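Local coordinates for hydratase ChsH2 (Mycobacterium tuberculosis SUMu008, PDB 4W78), which forms with ChsH1 a MaoC-like enoyl-CoA hydratase complex that acts in the breakdown of the cholesterol side chain, at the interface of chains B and A. Numbering follows the deposited sequence. Chains: chain A, Hydratase ChsH2; chain B, Hydratase ChsH1.

The interface of chains B and A. Residues chain B 41, 43, 45-46, 112; chain A 60-61, 64-65, 69, 71.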
ATOM      1  N   ASP B  41      13.270   6.241   4.981  1.00 15.01           N
ATOM      2  CA  ASP B  41      14.690   6.100   4.670  1.00 14.54           C
ATOM      3  C   ASP B  41      15.075   7.042   3.542  1.00 17.03           C
ATOM      4  O   ASP B  41      14.671   6.839   2.391  1.00 17.50           O
ATOM      5  CB  ASP B  41      15.015   4.654   4.280  1.00 12.66           C
ATOM      6  CG  ASP B  41      16.510   4.394   4.195  1.00 16.74           C
ATOM      7  OD1 ASP B  41      17.288   5.369   4.130  1.00 17.53           O
ATOM      8  OD2 ASP B  41      16.910   3.210   4.193  1.00 17.59           O
ATOM      9  N   ASN B  43      18.012   7.577   2.223  1.00 16.81           N
ATOM     10  CA  ASN B  43      19.225   7.185   1.496  1.00 18.22           C
ATOM     11  C   ASN B  43      19.082   7.515   0.013  1.00 18.01           C
ATOM     12  O   ASN B  43      18.186   6.998  -0.658  1.00 17.11           O
ATOM     13  CB  ASN B  43      19.464   5.687   1.689  1.00 15.92           C
ATOM     14  CG  ASN B  43      20.846   5.238   1.244  1.00 19.62           C
ATOM     15  OD1 ASN B  43      21.507   5.896   0.434  1.00 20.55           O
ATOM     16  ND2 ASN B  43      21.286   4.099   1.768  1.00 19.29           N
ATOM     17  N   ILE B  45      20.661   6.751  -2.644  1.00 19.24           N
ATOM     18  CA  ILE B  45      20.959   5.765  -3.673  1.00 16.41           C
ATOM     19  C   ILE B  45      19.709   5.034  -4.170  1.00 17.56           C
ATOM     20  O   ILE B  45      19.749   4.398  -5.217  1.00 15.96           O
ATOM     21  CB  ILE B  45      22.012   4.735  -3.224  1.00 16.43           C
ATOM     22  CG1 ILE B  45      21.418   3.748  -2.208  1.00 15.32           C
ATOM     23  CG2 ILE B  45      23.262   5.446  -2.670  1.00 18.31           C
ATOM     24  CD1 ILE B  45      22.425   2.686  -1.747  1.00 17.76           C
ATOM     25  N   TYR B  46      18.602   5.139  -3.429  1.00 14.06           N
ATOM     26  CA  TYR B  46      17.367   4.457  -3.829  1.00 12.72           C
ATOM     27  C   TYR B  46      16.511   5.313  -4.752  1.00 15.56           C
ATOM     28  O   TYR B  46      15.520   4.824  -5.318  1.00 15.52           O
ATOM     29  CB  TYR B  46      16.545   4.073  -2.595  1.00 11.30           C
ATOM     30  CG  TYR B  46      17.285   3.239  -1.563  1.00 14.35           C
ATOM     31  CD1 TYR B  46      18.176   2.241  -1.944  1.00 14.45           C
ATOM     32  CD2 TYR B  46      17.091   3.462  -0.205  1.00 13.45           C
ATOM     33  CE1 TYR B  46      18.866   1.488  -0.991  1.00 14.61           C
ATOM     34  CE2 TYR B  46      17.755   2.706   0.749  1.00 12.44           C
ATOM     35  CZ  TYR B  46      18.641   1.724   0.353  1.00 14.18           C
ATOM     36  OH  TYR B  46      19.310   0.982   1.308  1.00 15.36           O
ATOM     37  N   TYR B 112      23.193  -5.879  -4.607  1.00 15.50           N
ATOM     38  CA  TYR B 112      22.064  -4.973  -4.735  1.00 14.09           C
ATOM     39  C   TYR B 112      21.370  -5.211  -6.076  1.00 15.79           C
ATOM     40  O   TYR B 112      22.024  -5.521  -7.085  1.00 18.58           O
ATOM     41  CB  TYR B 112      22.544  -3.511  -4.637  1.00 16.90           C
ATOM     42  CG  TYR B 112      22.806  -3.041  -3.218  1.00 16.73           C
ATOM     43  CD1 TYR B 112      23.771  -3.658  -2.420  1.00 19.87           C
ATOM     44  CD2 TYR B 112      22.099  -1.980  -2.682  1.00 14.77           C
ATOM     45  CE1 TYR B 112      24.002  -3.234  -1.115  1.00 18.58           C
ATOM     46  CE2 TYR B 112      22.332  -1.533  -1.393  1.00 15.24           C
ATOM     47  CZ  TYR B 112      23.275  -2.169  -0.609  1.00 17.23           C
ATOM     48  OH  TYR B 112      23.486  -1.730   0.678  1.00 17.30           O
TER
ATOM     49  N   GLN A  60      17.707  -1.568   8.694  1.00 15.02           N
ATOM     50  CA  GLN A  60      18.559  -1.158   7.579  1.00 14.32           C
ATOM     51  C   GLN A  60      18.773   0.359   7.561  1.00 14.01           C
ATOM     52  O   GLN A  60      19.914   0.838   7.496  1.00 16.82           O
ATOM     53  CB  GLN A  60      17.942  -1.622   6.263  1.00 14.27           C
ATOM     54  CG  GLN A  60      18.753  -1.254   5.049  1.00 16.73           C
ATOM     55  CD  GLN A  60      18.166  -1.834   3.806  1.00 21.47           C
ATOM     56  OE1 GLN A  60      18.487  -2.959   3.418  1.00 24.37           O
ATOM     57  NE2 GLN A  60      17.297  -1.080   3.173  1.00 22.28           N
ATOM     58  N   ARG A  61      17.672   1.104   7.652  1.00 12.97           N
ATOM     59  CA  ARG A  61      17.704   2.563   7.677  1.00 13.30           C
ATOM     60  C   ARG A  61      18.559   3.099   8.811  1.00 14.40           C
ATOM     61  O   ARG A  61      19.376   4.007   8.609  1.00 16.33           O
ATOM     62  CB  ARG A  61      16.278   3.105   7.828  1.00 15.41           C
ATOM     63  CG  ARG A  61      16.238   4.597   8.119  1.00 15.65           C
ATOM     64  CD  ARG A  61      14.822   5.082   8.428  1.00 15.14           C
ATOM     65  NE  ARG A  61      14.895   6.421   9.024  1.00 17.61           N
ATOM     66  CZ  ARG A  61      13.873   7.084   9.554  1.00 22.52           C
ATOM     67  NH1 ARG A  61      12.656   6.560   9.581  1.00 21.09           N
ATOM     68  NH2 ARG A  61      14.089   8.286  10.088  1.00 26.02           N
ATOM     69  N   THR A  64      22.297   2.521   7.941  1.00 13.99           N
ATOM     70  CA  THR A  64      22.775   3.357   6.835  1.00 15.08           C
ATOM     71  C   THR A  64      22.693   4.855   7.126  1.00 18.33           C
ATOM     72  O   THR A  64      23.461   5.643   6.567  1.00 22.01           O
ATOM     73  CB  THR A  64      22.096   3.030   5.497  1.00 18.05           C
ATOM     74  OG1 THR A  64      20.679   3.207   5.612  1.00 18.37           O
ATOM     75  CG2 THR A  64      22.403   1.609   5.100  1.00 18.94           C
ATOM     76  N   ASP A  65      21.776   5.241   8.010  1.00 18.62           N
ATOM     77  CA  ASP A  65      21.716   6.627   8.473  1.00 20.65           C
ATOM     78  C   ASP A  65      23.074   6.989   9.073  1.00 20.95           C
ATOM     79  O   ASP A  65      23.580   8.103   8.890  1.00 23.31           O
ATOM     80  CB  ASP A  65      20.625   6.786   9.542  1.00 22.83           C
ATOM     81  CG  ASP A  65      19.234   7.042   8.959  1.00 24.56           C
ATOM     82  OD1 ASP A  65      19.080   7.169   7.720  1.00 27.75           O
ATOM     83  OD2 ASP A  65      18.281   7.134   9.763  1.00 24.45           O
ATOM     84  N   PRO A  69      25.531   6.656   2.581  1.00 24.32           N
ATOM     85  CA  PRO A  69      25.021   6.061   1.336  1.00 23.34           C
ATOM     86  C   PRO A  69      25.954   5.047   0.668  1.00 22.75           C
ATOM     87  O   PRO A  69      25.481   4.208  -0.099  1.00 23.91           O
ATOM     88  CB  PRO A  69      24.816   7.278   0.425  1.00 25.23           C
ATOM     89  CG  PRO A  69      25.703   8.337   0.993  1.00 30.88           C
ATOM     90  CD  PRO A  69      25.664   8.115   2.478  1.00 27.47           C
ATOM     91  N   ALA A  71      27.557   2.738   2.252  1.00 22.13           N
ATOM     92  CA  ALA A  71      27.504   1.478   2.989  1.00 21.98           C
ATOM     93  C   ALA A  71      26.860   0.382   2.147  1.00 19.58           C
ATOM     94  O   ALA A  71      25.868   0.622   1.447  1.00 19.32           O
ATOM     95  CB  ALA A  71      26.745   1.654   4.292  1.00 25.19           C
TER
HETATM   96  O   HOH W   1      19.258   2.364   3.536  1.00 18.03           O
HETATM   97  O   HOH W   2      19.612   5.635   5.476  1.00 18.67           O
HETATM   98  O   HOH W   3      23.855   2.567   1.894  1.00 23.09           O
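The loop of chain B that holds B:Asp41 and B:Asn43, with the 3-10 helix 44-46 after it, lies against helix 52-67 of chain A and the loop that follows. B:Asp41 and A:Arg61 run antiparallel, side by side: the carboxylate rests on the aliphatic stem, B:Asp41 CG 3.9 Å from A:Arg61 CB. The arginine, extended from CG to NE, carries its guanidinium past that carboxylate to a salt bridge within its own helix, A:Arg61 NE 3.5 Å from A:Asp65 OD2. No nitrogen or oxygen bonds directly across; water makes the polar link. Water 1 is gripped by B:Asp41 OD2, B:Tyr46 OH (2.6 Å), B:Asn43 ND2 and the hydroxyl OG1 of A:Thr64 (2.7 Å). That hydroxyl, set between the backbone N and carbonyl carbon (chi1 59°), also binds water 2, which bridges OD1 of B:Asp41 and OD1 of A:Asp65. The backbone N of B:Asn43 meets B:Asp41 OD1 from above the carboxylate plane (3.0 Å), helping fix the rotation of that carboxylate. B:Asn43 ND2 also reaches water 3, 2.8 Å from A:Ala71 O, while its OD1 faces CB of A:Pro69. B:Ile45 crosses A:Pro69 at a slant, its CG2 3.9 Å from A:Pro69 CB. B:Tyr46 OH and the amide NE2 of A:Gln60 approach tip to tip without a hydrogen bond (3.4 Å), planes 35° apart. Here the hydratase-2 motif GDxNPxH ends in B:Tyr46 instead of histidine, whereas chain A keeps A:Asp29 and A:His34; this seemingly degenerate active-site counterpart likely serves the ChsH1-ChsH2 junction.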